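Local coordinates for protein chorismate synthase (Campylobacter jejuni, PDB 1SQ1) that probably catalyses the last step of the shikimate pathway, the elimination of phosphate from 5-enolpyruvylshikimate-3-phosphate to give chorismate, with reduced FMN as cofactor, at residues A[10-23]-A[124-136]. Sequence-based numbering, arbitrary orientation.
Sequences FTSFGESHGVAVGC and SARESVARVAGGA. With SO4 (sulfate ion), chain C.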
loop_
_atom_site.group_PDB
_atom_site.type_symbol
_atom_site.label_atom_id
_atom_site.label_comp_id
_atom_site.label_asym_id
_atom_site.label_seq_id
_atom_site.Cartn_x
_atom_site.Cartn_y
_atom_site.Cartn_z
ATOM N N PHE A 10 -9.158 -0.612 -7.775
ATOM C CA PHE A 10 -10.580 -0.380 -8.002
ATOM C C PHE A 10 -11.169 0.299 -6.780
ATOM O O PHE A 10 -10.939 -0.143 -5.662
ATOM C CB PHE A 10 -11.291 -1.708 -8.244
ATOM C CG PHE A 10 -12.786 -1.636 -8.113
ATOM C CD1 PHE A 10 -13.427 -2.156 -6.981
ATOM C CD2 PHE A 10 -13.562 -1.070 -9.117
ATOM C CE1 PHE A 10 -14.820 -2.119 -6.853
ATOM C CE2 PHE A 10 -14.956 -1.028 -8.999
ATOM C CZ PHE A 10 -15.584 -1.555 -7.865
ATOM N N THR A 11 -11.929 1.367 -6.986
ATOM C CA THR A 11 -12.532 2.078 -5.867
ATOM C C THR A 11 -14.003 2.398 -6.093
ATOM O O THR A 11 -14.372 2.985 -7.115
ATOM C CB THR A 11 -11.801 3.405 -5.582
ATOM O OG1 THR A 11 -10.417 3.140 -5.350
ATOM C CG2 THR A 11 -12.388 4.096 -4.354
ATOM N N SER A 12 -14.848 2.019 -5.137
ATOM C CA SER A 12 -16.273 2.307 -5.255
ATOM C C SER A 12 -16.724 3.238 -4.148
ATOM O O SER A 12 -16.399 3.052 -2.983
ATOM C CB SER A 12 -17.104 1.016 -5.235
ATOM O OG SER A 12 -16.836 0.210 -4.099
ATOM N N PHE A 13 -17.458 4.270 -4.528
ATOM C CA PHE A 13 -17.948 5.218 -3.558
ATOM C C PHE A 13 -19.459 5.170 -3.584
ATOM O O PHE A 13 -20.082 4.948 -4.626
ATOM C CB PHE A 13 -17.427 6.623 -3.861
ATOM C CG PHE A 13 -17.697 7.083 -5.253
ATOM C CD1 PHE A 13 -18.764 7.935 -5.519
ATOM C CD2 PHE A 13 -16.888 6.663 -6.304
ATOM C CE1 PHE A 13 -19.029 8.359 -6.814
ATOM C CE2 PHE A 13 -17.142 7.078 -7.601
ATOM C CZ PHE A 13 -18.215 7.930 -7.861
ATOM N N GLY A 14 -20.047 5.344 -2.411
ATOM C CA GLY A 14 -21.486 5.290 -2.311
ATOM C C GLY A 14 -22.144 6.645 -2.401
ATOM O O GLY A 14 -21.486 7.679 -2.535
ATOM N N GLU A 15 -23.467 6.621 -2.308
ATOM C CA GLU A 15 -24.279 7.822 -2.377
ATOM C C GLU A 15 -25.576 7.544 -1.613
ATOM O O GLU A 15 -26.400 6.745 -2.056
ATOM C CB GLU A 15 -24.581 8.134 -3.843
ATOM C CG GLU A 15 -25.019 9.555 -4.125
ATOM C CD GLU A 15 -26.368 9.889 -3.528
ATOM O OE1 GLU A 15 -26.430 10.263 -2.334
ATOM O OE2 GLU A 15 -27.369 9.770 -4.265
ATOM N N SER A 16 -25.750 8.183 -0.461
ATOM C CA SER A 16 -26.957 7.981 0.333
ATOM C C SER A 16 -28.196 8.124 -0.550
ATOM O O SER A 16 -28.118 8.637 -1.668
ATOM C CB SER A 16 -27.008 8.995 1.476
ATOM O OG SER A 16 -25.848 8.896 2.283
ATOM N N HIS A 17 -29.338 7.663 -0.054
ATOM C CA HIS A 17 -30.585 7.740 -0.819
ATOM C C HIS A 17 -30.570 6.747 -1.990
ATOM O O HIS A 17 -31.565 6.590 -2.706
ATOM C CB HIS A 17 -30.799 9.170 -1.337
ATOM C CG HIS A 17 -30.834 10.204 -0.252
ATOM N ND1 HIS A 17 -29.902 10.248 0.764
ATOM C CD2 HIS A 17 -31.676 11.241 -0.034
ATOM C CE1 HIS A 17 -30.167 11.268 1.560
ATOM N NE2 HIS A 17 -31.239 11.888 1.099
ATOM N N GLY A 18 -29.432 6.086 -2.178
ATOM C CA GLY A 18 -29.303 5.106 -3.243
ATOM C C GLY A 18 -29.621 5.607 -4.636
ATOM O O GLY A 18 -29.989 4.826 -5.512
ATOM N N VAL A 19 -29.480 6.910 -4.848
ATOM C CA VAL A 19 -29.751 7.493 -6.159
ATOM C C VAL A 19 -28.877 6.797 -7.206
ATOM O O VAL A 19 -29.335 6.485 -8.311
ATOM C CB VAL A 19 -29.465 9.016 -6.169
ATOM C CG1 VAL A 19 -29.706 9.589 -7.554
ATOM C CG2 VAL A 19 -30.363 9.718 -5.152
ATOM N N ALA A 20 -27.620 6.550 -6.846
ATOM C CA ALA A 20 -26.683 5.881 -7.743
ATOM C C ALA A 20 -25.353 5.554 -7.057
ATOM O O ALA A 20 -24.996 6.147 -6.038
ATOM C CB ALA A 20 -26.443 6.750 -8.973
ATOM N N VAL A 21 -24.635 4.592 -7.618
ATOM C CA VAL A 21 -23.341 4.192 -7.087
ATOM C C VAL A 21 -22.271 4.630 -8.083
ATOM O O VAL A 21 -22.586 5.137 -9.160
ATOM C CB VAL A 21 -23.256 2.665 -6.913
ATOM C CG1 VAL A 21 -24.326 2.191 -5.957
ATOM C CG2 VAL A 21 -23.417 1.979 -8.258
ATOM N N GLY A 22 -21.006 4.437 -7.732
ATOM C CA GLY A 22 -19.941 4.829 -8.639
ATOM C C GLY A 22 -18.629 4.146 -8.334
ATOM O O GLY A 22 -18.371 3.771 -7.188
ATOM N N CYS A 23 -17.802 3.961 -9.359
ATOM C CA CYS A 23 -16.506 3.333 -9.159
ATOM C C CYS A 23 -15.412 4.093 -9.898
ATOM O O CYS A 23 -15.693 4.938 -10.751
ATOM C CB CYS A 23 -16.529 1.864 -9.599
ATOM S SG CYS A 23 -16.343 1.521 -11.352
ATOM N N SER A 124 -24.247 3.137 2.672
ATOM C CA SER A 124 -23.527 1.889 2.412
ATOM C C SER A 124 -23.520 1.531 0.930
ATOM O O SER A 124 -22.610 0.856 0.451
ATOM C CB SER A 124 -24.166 0.730 3.185
ATOM O OG SER A 124 -24.072 0.924 4.580
ATOM N N ALA A 125 -24.557 1.982 0.228
ATOM C CA ALA A 125 -24.738 1.719 -1.203
ATOM C C ALA A 125 -24.773 0.213 -1.540
ATOM O O ALA A 125 -24.550 -0.633 -0.669
ATOM C CB ALA A 125 -23.634 2.429 -2.015
ATOM N N ARG A 126 -25.080 -0.103 -2.802
ATOM C CA ARG A 126 -25.130 -1.486 -3.287
ATOM C C ARG A 126 -23.915 -1.768 -4.191
ATOM O O ARG A 126 -24.046 -1.899 -5.413
ATOM C CB ARG A 126 -26.451 -1.739 -4.041
ATOM C CG ARG A 126 -26.752 -0.802 -5.215
ATOM C CD ARG A 126 -28.235 -0.884 -5.617
ATOM N NE ARG A 126 -28.477 -0.673 -7.051
ATOM C CZ ARG A 126 -28.365 0.493 -7.690
ATOM N NH1 ARG A 126 -28.014 1.596 -7.036
ATOM N NH2 ARG A 126 -28.600 0.556 -8.998
ATOM N N GLU A 127 -22.738 -1.842 -3.555
ATOM C CA GLU A 127 -21.441 -2.086 -4.197
ATOM C C GLU A 127 -21.486 -3.010 -5.403
ATOM O O GLU A 127 -20.753 -2.817 -6.371
ATOM C CB GLU A 127 -20.446 -2.655 -3.170
ATOM C CG GLU A 127 -21.086 -3.563 -2.107
ATOM C CD GLU A 127 -20.451 -4.951 -2.006
ATOM O OE1 GLU A 127 -20.577 -5.750 -2.959
ATOM O OE2 GLU A 127 -19.832 -5.251 -0.962
ATOM N N SER A 128 -22.341 -4.021 -5.319
ATOM C CA SER A 128 -22.519 -5.002 -6.376
ATOM C C SER A 128 -22.480 -4.374 -7.772
ATOM O O SER A 128 -21.769 -4.860 -8.654
ATOM C CB SER A 128 -23.850 -5.723 -6.162
ATOM O OG SER A 128 -24.071 -6.706 -7.153
ATOM N N VAL A 129 -23.244 -3.295 -7.963
ATOM C CA VAL A 129 -23.306 -2.588 -9.247
ATOM C C VAL A 129 -21.929 -2.057 -9.648
ATOM O O VAL A 129 -21.511 -2.179 -10.804
ATOM C CB VAL A 129 -24.275 -1.393 -9.182
ATOM C CG1 VAL A 129 -24.271 -0.645 -10.512
ATOM C CG2 VAL A 129 -25.667 -1.881 -8.845
ATOM N N ALA A 130 -21.239 -1.456 -8.684
ATOM C CA ALA A 130 -19.914 -0.915 -8.919
ATOM C C ALA A 130 -18.928 -2.038 -9.264
ATOM O O ALA A 130 -18.266 -1.983 -10.296
ATOM C CB ALA A 130 -19.446 -0.146 -7.686
ATOM N N ARG A 131 -18.846 -3.061 -8.417
ATOM C CA ARG A 131 -17.928 -4.169 -8.648
ATOM C C ARG A 131 -18.057 -4.675 -10.075
ATOM O O ARG A 131 -17.062 -5.013 -10.712
ATOM C CB ARG A 131 -18.216 -5.301 -7.665
ATOM C CG ARG A 131 -18.569 -4.813 -6.258
ATOM C CD ARG A 131 -18.930 -5.952 -5.309
ATOM N NE ARG A 131 -17.772 -6.733 -4.893
ATOM C CZ ARG A 131 -17.306 -6.780 -3.651
ATOM N NH1 ARG A 131 -16.242 -7.523 -3.368
ATOM N NH2 ARG A 131 -17.906 -6.093 -2.688
ATOM N N VAL A 132 -19.289 -4.730 -10.578
ATOM C CA VAL A 132 -19.539 -5.183 -11.950
ATOM C C VAL A 132 -18.979 -4.176 -12.975
ATOM O O VAL A 132 -18.213 -4.555 -13.865
ATOM C CB VAL A 132 -21.053 -5.392 -12.197
ATOM C CG1 VAL A 132 -21.302 -5.866 -13.627
ATOM C CG2 VAL A 132 -21.588 -6.407 -11.213
ATOM N N ALA A 133 -19.347 -2.903 -12.857
ATOM C CA ALA A 133 -18.826 -1.904 -13.784
ATOM C C ALA A 133 -17.308 -2.041 -13.871
ATOM O O ALA A 133 -16.753 -2.261 -14.950
ATOM C CB ALA A 133 -19.190 -0.507 -13.317
ATOM N N GLY A 134 -16.648 -1.915 -12.721
ATOM C CA GLY A 134 -15.199 -2.017 -12.657
ATOM C C GLY A 134 -14.642 -3.269 -13.310
ATOM O O GLY A 134 -13.687 -3.192 -14.082
ATOM N N GLY A 135 -15.218 -4.426 -13.000
ATOM C CA GLY A 135 -14.756 -5.663 -13.608
ATOM C C GLY A 135 -14.875 -5.616 -15.130
ATOM O O GLY A 135 -13.993 -6.108 -15.850
ATOM N N ALA A 136 -15.969 -5.029 -15.619
ATOM C CA ALA A 136 -16.220 -4.887 -17.055
ATOM C C ALA A 136 -15.014 -4.234 -17.704
ATOM O O ALA A 136 -14.411 -4.770 -18.636
ATOM C CB ALA A 136 -17.454 -4.021 -17.282
HETATM S S SO4 C . -23.387 6.728 4.532
HETATM O O1 SO4 C . -23.503 8.177 4.228
HETATM O O2 SO4 C . -24.540 6.324 5.385
HETATM O O3 SO4 C . -23.403 5.960 3.254
HETATM O O4 SO4 C . -22.115 6.467 5.261
#
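The ring of F10 meets the helix 128-136 obliquely: CZ lies 3.6 Å from R131 CA and, a little further round the rim, CE2 is 3.8 Å from G134 CA. With CG anti to the backbone N (chi1 164°), the ring reaches the helix backbone, where G134 lets it lie close; L338 of helix 325-346 also packs against the F10 ring. The R126 guanidinium is likewise oblique to V21, its NH1 3.9 Å from V21 CG1, and has a weak, long ion pair with D60. On the far side of the hairpin G22 CA lies over one face of the F13 ring, toward its rim, and the ring meets F13 of a second subunit. Strands 10-13 and 21-23 form an antiparallel beta-hairpin, paired through F13 N to G22 O, and the helix packs along one face of the five-stranded antiparallel sheet that holds the hairpin, its axis 33° from that of strand 21-23. Small groups fill the middle: A130 CB sits 3.6 Å from S12 CB and also touches C23 CB, while C23 SG rests 3.7 Å from G134 N. V21 divides its branches, CG2 meeting V129 CG1 at 3.6 Å and CG1 reaching A125 CB. No hydrogen bond joins the two segments; they meet mainly by van der Waals packing. Near the hairpin turn A125 CB lies 3.6 Å from G14 CA, and the backbone N-H of S124, a predicted FMN-binding residue, is hydrogen-bonded to O3 of a sulfate, probably from the crystallisation liquor, which T74 of the second subunit also binds.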